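Local coordinates for protein polyhedrin (Simulium ubiquitum cypovirus, PDB 5A9A) that forms the crystalline matrix of cypovirus polyhedra, the insect-virus occlusion bodies that probably shelter embedded virus particles, and binds UTP, at residues L68-P73 against P205-N210; M150-C153 against G157-L160. All coordinates share one frame; numbering follows the deposited sequence.

Contact 1 of 2, residues L68-P73 against P205-N210; sequences LYMDKP and PLYLDN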
loop_
_atom_site.group_PDB
_atom_site.type_symbol
_atom_site.label_atom_id
_atom_site.label_comp_id
_atom_site.label_asym_id
_atom_site.label_seq_id
_atom_site.Cartn_x
_atom_site.Cartn_y
_atom_site.Cartn_z
ATOM N N LEU A 68 2.539 17.465 -4.668
ATOM C CA LEU A 68 1.979 18.473 -5.563
ATOM C C LEU A 68 0.462 18.624 -5.436
ATOM O O LEU A 68 -0.250 17.694 -5.052
ATOM C CB LEU A 68 2.357 18.179 -7.016
ATOM C CG LEU A 68 3.858 18.062 -7.295
ATOM C CD1 LEU A 68 4.103 17.940 -8.790
ATOM C CD2 LEU A 68 4.622 19.249 -6.725
ATOM N N TYR A 69 -0.009 19.816 -5.785
ATOM C CA TYR A 69 -1.398 20.220 -5.613
ATOM C C TYR A 69 -2.391 19.325 -6.357
ATOM O O TYR A 69 -3.332 18.802 -5.758
ATOM C CB TYR A 69 -1.547 21.666 -6.088
ATOM C CG TYR A 69 -2.871 22.312 -5.754
ATOM C CD1 TYR A 69 -3.329 22.373 -4.446
ATOM C CD2 TYR A 69 -3.651 22.886 -6.748
ATOM C CE1 TYR A 69 -4.531 22.980 -4.138
ATOM C CE2 TYR A 69 -4.857 23.489 -6.452
ATOM C CZ TYR A 69 -5.290 23.536 -5.143
ATOM O OH TYR A 69 -6.491 24.136 -4.843
ATOM N N MET A 70 -2.188 19.152 -7.660
ATOM C CA MET A 70 -3.132 18.395 -8.477
ATOM C C MET A 70 -2.428 17.456 -9.452
ATOM O O MET A 70 -2.745 16.270 -9.521
ATOM C CB MET A 70 -4.052 19.350 -9.238
ATOM C CG MET A 70 -4.999 20.115 -8.334
ATOM S SD MET A 70 -6.452 20.744 -9.191
ATOM C CE MET A 70 -7.632 20.756 -7.843
ATOM N N ASP A 71 -1.478 17.992 -10.210
ATOM C CA ASP A 71 -0.717 17.181 -11.149
ATOM C C ASP A 71 -1.630 16.638 -12.249
ATOM O O ASP A 71 -1.701 15.428 -12.470
ATOM C CB ASP A 71 -0.040 16.028 -10.405
ATOM C CG ASP A 71 1.323 15.683 -10.973
ATOM O OD1 ASP A 71 1.641 16.130 -12.095
ATOM O OD2 ASP A 71 2.076 14.959 -10.292
ATOM N N LYS A 72 -2.328 17.540 -12.934
ATOM C CA LYS A 72 -3.213 17.163 -14.030
ATOM C C LYS A 72 -2.416 16.827 -15.285
ATOM O O LYS A 72 -1.266 17.244 -15.426
ATOM C CB LYS A 72 -4.177 18.303 -14.351
ATOM C CG LYS A 72 -5.397 18.398 -13.451
ATOM C CD LYS A 72 -6.114 19.728 -13.660
ATOM C CE LYS A 72 -6.112 20.140 -15.130
ATOM N NZ LYS A 72 -6.642 21.514 -15.340
ATOM N N PRO A 73 -3.034 16.077 -16.212
ATOM C CA PRO A 73 -2.386 15.731 -17.482
ATOM C C PRO A 73 -1.805 16.944 -18.209
ATOM O O PRO A 73 -0.740 16.837 -18.815
ATOM C CB PRO A 73 -3.524 15.098 -18.303
ATOM C CG PRO A 73 -4.791 15.370 -17.535
ATOM C CD PRO A 73 -4.380 15.495 -16.110
ATOM N N PRO A 205 -7.575 12.844 -1.610
ATOM C CA PRO A 205 -7.330 14.215 -1.153
ATOM C C PRO A 205 -8.521 15.133 -1.401
ATOM O O PRO A 205 -9.140 15.073 -2.465
ATOM C CB PRO A 205 -6.130 14.657 -1.997
ATOM C CG PRO A 205 -5.433 13.393 -2.347
ATOM C CD PRO A 205 -6.524 12.374 -2.528
ATOM N N LEU A 206 -8.835 15.969 -0.419
ATOM C CA LEU A 206 -9.903 16.953 -0.553
ATOM C C LEU A 206 -9.316 18.333 -0.785
ATOM O O LEU A 206 -8.258 18.664 -0.253
ATOM C CB LEU A 206 -10.775 16.979 0.701
ATOM C CG LEU A 206 -11.653 15.752 0.948
ATOM C CD1 LEU A 206 -12.193 15.769 2.368
ATOM C CD2 LEU A 206 -12.787 15.695 -0.063
ATOM N N TYR A 207 -10.013 19.139 -1.578
ATOM C CA TYR A 207 -9.569 20.495 -1.861
ATOM C C TYR A 207 -10.482 21.508 -1.185
ATOM O O TYR A 207 -11.682 21.562 -1.456
ATOM C CB TYR A 207 -9.509 20.724 -3.371
ATOM C CG TYR A 207 -8.475 19.857 -4.046
ATOM C CD1 TYR A 207 -8.792 18.575 -4.478
ATOM C CD2 TYR A 207 -7.176 20.308 -4.232
ATOM C CE1 TYR A 207 -7.844 17.770 -5.084
ATOM C CE2 TYR A 207 -6.223 19.513 -4.835
ATOM C CZ TYR A 207 -6.561 18.246 -5.261
ATOM O OH TYR A 207 -5.610 17.454 -5.865
ATOM N N LEU A 208 -9.900 22.298 -0.289
ATOM C CA LEU A 208 -10.645 23.289 0.476
ATOM C C LEU A 208 -10.126 24.686 0.136
ATOM O O LEU A 208 -8.928 24.954 0.232
ATOM C CB LEU A 208 -10.515 23.011 1.979
ATOM C CG LEU A 208 -10.991 21.634 2.465
ATOM C CD1 LEU A 208 -9.905 20.576 2.319
ATOM C CD2 LEU A 208 -11.451 21.704 3.916
ATOM N N ASP A 209 -11.036 25.573 -0.261
ATOM C CA ASP A 209 -10.660 26.878 -0.803
ATOM C C ASP A 209 -9.937 27.784 0.193
ATOM O O ASP A 209 -8.956 28.443 -0.154
ATOM C CB ASP A 209 -11.895 27.619 -1.315
ATOM C CG ASP A 209 -12.467 27.005 -2.575
ATOM O OD1 ASP A 209 -11.818 26.115 -3.162
ATOM O OD2 ASP A 209 -13.567 27.431 -2.984
ATOM N N ASN A 210 -10.432 27.824 1.426
ATOM C CA ASN A 210 -9.958 28.799 2.401
ATOM C C ASN A 210 -10.004 28.249 3.821
ATOM O O ASN A 210 -10.504 27.150 4.053
ATOM C CB ASN A 210 -10.800 30.071 2.307
ATOM C CG ASN A 210 -12.257 29.825 2.635
ATOM O OD1 ASN A 210 -12.632 29.745 3.803
ATOM N ND2 ASN A 210 -13.088 29.701 1.602
HETATM O O HOH W 1 -7.519 23.570 -2.555
#
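The Y207 ring carries the M70 methyl on one face and the backbone carbonyl of Y69 at its edge, while the same ring turns its CD2-CE2 edge to a face of the Y69 ring. These two tyrosines make a T-shaped (edge-to-face) pair, with centroids 5.2 Å apart and planes at 85°; Y207 CE2 sits toward the rim of the Y69 ring, and Y69 CE1 comes within 3.8 Å of Y207 CD2. M70 CE lies almost over the middle of the Y207 ring, 3.6 Å from its centroid, in a CH-pi contact. The sulfur SD stands farther off and oblique, so the methyl rather than the sulfur makes the close touch of this Met-aromatic contact; the extended chain beyond CG (chi2 -158°, chi3 151°) carries it there. Y207 belongs to the end of strand 201-208, an outermost strand of the six-stranded antiparallel sheet within this chain, and 68-73 is part of the loop leading to helix 76-87. The phenol hydroxyl of Y207 donates to Y69 O at 2.6 Å, in the carbonyl plane, which ties the ring's far end to the loop. Water 1, in the plane of the Y69 ring at its edge, lies 2.6 Å from Y69 OH and gives a weak bond to L208 O. E101, a UTP-binding residue, accepts from the backbone nitrogens of M70 and D71 through OE1, and K80 of a neighbouring subunit packs on M70 and Y207.

Contact 2 of 2, residues M150-C153 against G157-L160; sequences MMKC and GRFL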
loop_
_atom_site.group_PDB
_atom_site.type_symbol
_atom_site.label_atom_id
_atom_site.label_comp_id
_atom_site.label_asym_id
_atom_site.label_seq_id
_atom_site.Cartn_x
_atom_site.Cartn_y
_atom_site.Cartn_z
ATOM N N MET A 150 4.381 18.244 18.814
ATOM C CA MET A 150 3.066 18.581 18.295
ATOM C C MET A 150 2.300 19.332 19.373
ATOM O O MET A 150 2.267 18.913 20.530
ATOM C CB MET A 150 2.309 17.317 17.893
ATOM C CG MET A 150 3.093 16.405 16.961
ATOM S SD MET A 150 2.099 15.059 16.288
ATOM C CE MET A 150 0.856 15.974 15.372
ATOM N N MET A 151 1.691 20.447 18.990
ATOM C CA MET A 151 0.988 21.295 19.944
ATOM C C MET A 151 -0.254 20.590 20.478
ATOM O O MET A 151 -1.119 20.156 19.716
ATOM C CB MET A 151 0.628 22.628 19.289
ATOM C CG MET A 151 1.849 23.384 18.772
ATOM S SD MET A 151 1.454 24.867 17.834
ATOM C CE MET A 151 1.004 24.157 16.251
ATOM N N LYS A 152 -0.330 20.476 21.798
ATOM C CA LYS A 152 -1.392 19.724 22.450
ATOM C C LYS A 152 -2.692 20.521 22.478
ATOM O O LYS A 152 -2.736 21.634 22.996
ATOM C CB LYS A 152 -0.968 19.355 23.875
ATOM C CG LYS A 152 -1.884 18.360 24.573
ATOM C CD LYS A 152 -1.275 17.855 25.877
ATOM C CE LYS A 152 -2.266 16.996 26.652
ATOM N NZ LYS A 152 -1.651 16.337 27.839
ATOM N N CYS A 153 -3.746 19.939 21.914
ATOM C CA CYS A 153 -5.060 20.570 21.903
ATOM C C CYS A 153 -5.931 19.968 22.992
ATOM O O CYS A 153 -6.797 20.643 23.546
ATOM C CB CYS A 153 -5.734 20.385 20.542
ATOM S SG CYS A 153 -4.927 21.268 19.191
ATOM N N GLY A 157 -6.015 14.924 20.992
ATOM C CA GLY A 157 -5.466 15.449 19.756
ATOM C C GLY A 157 -4.312 16.417 19.899
ATOM O O GLY A 157 -4.278 17.237 20.819
ATOM N N ARG A 158 -3.367 16.319 18.966
ATOM C CA ARG A 158 -2.254 17.258 18.884
ATOM C C ARG A 158 -2.090 17.719 17.441
ATOM O O ARG A 158 -2.525 17.035 16.517
ATOM C CB ARG A 158 -0.966 16.613 19.400
ATOM C CG ARG A 158 -1.103 16.042 20.802
ATOM C CD ARG A 158 0.245 15.759 21.442
ATOM N NE ARG A 158 0.092 15.214 22.788
ATOM C CZ ARG A 158 1.098 14.798 23.553
ATOM N NH1 ARG A 158 2.348 14.858 23.110
ATOM N NH2 ARG A 158 0.850 14.318 24.764
ATOM N N PHE A 159 -1.452 18.873 17.261
ATOM C CA PHE A 159 -1.440 19.565 15.977
ATOM C C PHE A 159 -0.029 20.077 15.680
ATOM O O PHE A 159 0.600 20.705 16.533
ATOM C CB PHE A 159 -2.436 20.727 16.039
ATOM C CG PHE A 159 -2.731 21.363 14.712
ATOM C CD1 PHE A 159 -3.631 20.784 13.833
ATOM C CD2 PHE A 159 -2.131 22.556 14.356
ATOM C CE1 PHE A 159 -3.916 21.381 12.615
ATOM C CE2 PHE A 159 -2.411 23.156 13.143
ATOM C CZ PHE A 159 -3.304 22.568 12.271
ATOM N N LEU A 160 0.467 19.799 14.477
ATOM C CA LEU A 160 1.832 20.175 14.110
ATOM C C LEU A 160 1.865 21.035 12.849
ATOM O O LEU A 160 1.201 20.724 11.859
ATOM C CB LEU A 160 2.687 18.924 13.895
ATOM C CG LEU A 160 4.154 19.155 13.530
ATOM C CD1 LEU A 160 4.930 19.703 14.720
ATOM C CD2 LEU A 160 4.785 17.864 13.038
HETATM O O HOH W 2 -1.763 13.519 26.052
#
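K152 and R158 send their side chains along the same face of the sheet, two long chains crossing at a slant. K152 CG passes 4.1 Å from R158 NE, and at the far ends K152 NZ and R158 NH2 are 4.4 Å apart, like charges that probably repel. Water 2 mediates between them: it lies in the guanidinium plane and accepts from R158 NH2 at 3.0 Å and, weakly, from K152 NZ. R158 is also engaged through NH1 with G147 O and through a cation-pi contact with W116. On the R158 side M150 CB packs 3.7 Å from R158 CB, and M150 CE reaches L160 CB at 3.8 Å, the M150 and L160 side chains crossing at about a right angle. On the other face M151 meets F159. A bend at chi3 (-79°) in M151 brings CE to the edge of the phenyl ring, 4.0 Å from CD2, while C153 SG approaches F159 CB and Y225 packs against the same ring. Between the two sets of side chains the backbones are joined by reciprocal bonds, M151 N to F159 O at 2.7 Å and F159 N to M151 O at 2.8 Å, and by C153 N to G157 O nearer the turn. M151-F159 is thus the hydrogen-bonded pair and K152-R158 the non-hydrogen-bonded one, the alternation of an antiparallel beta hairpin, whose short first strand, 151-152, forms an outer edge of the six-stranded sheet within this chain.

How the contacts relate
Both contacts reach the same six-stranded antiparallel sheet, at its two outermost strands within the chain: 201-208 carries part of contact 1, and 151-152 pairs with 157-163 in contact 2. Their centres are about 25 Å apart and their nearest atoms about 12 Å, so they do not touch. In sequence the whole of contact 2 falls between the two halves of contact 1. The hairpin is local, with three residues between its segments, whereas 68-73 and 205-210 are separated by 131. Contact 1 thus fastens a loop, close to both the UTP site and a subunit interface, to one sheet edge, while contact 2 builds the other edge, away from the annotated sites.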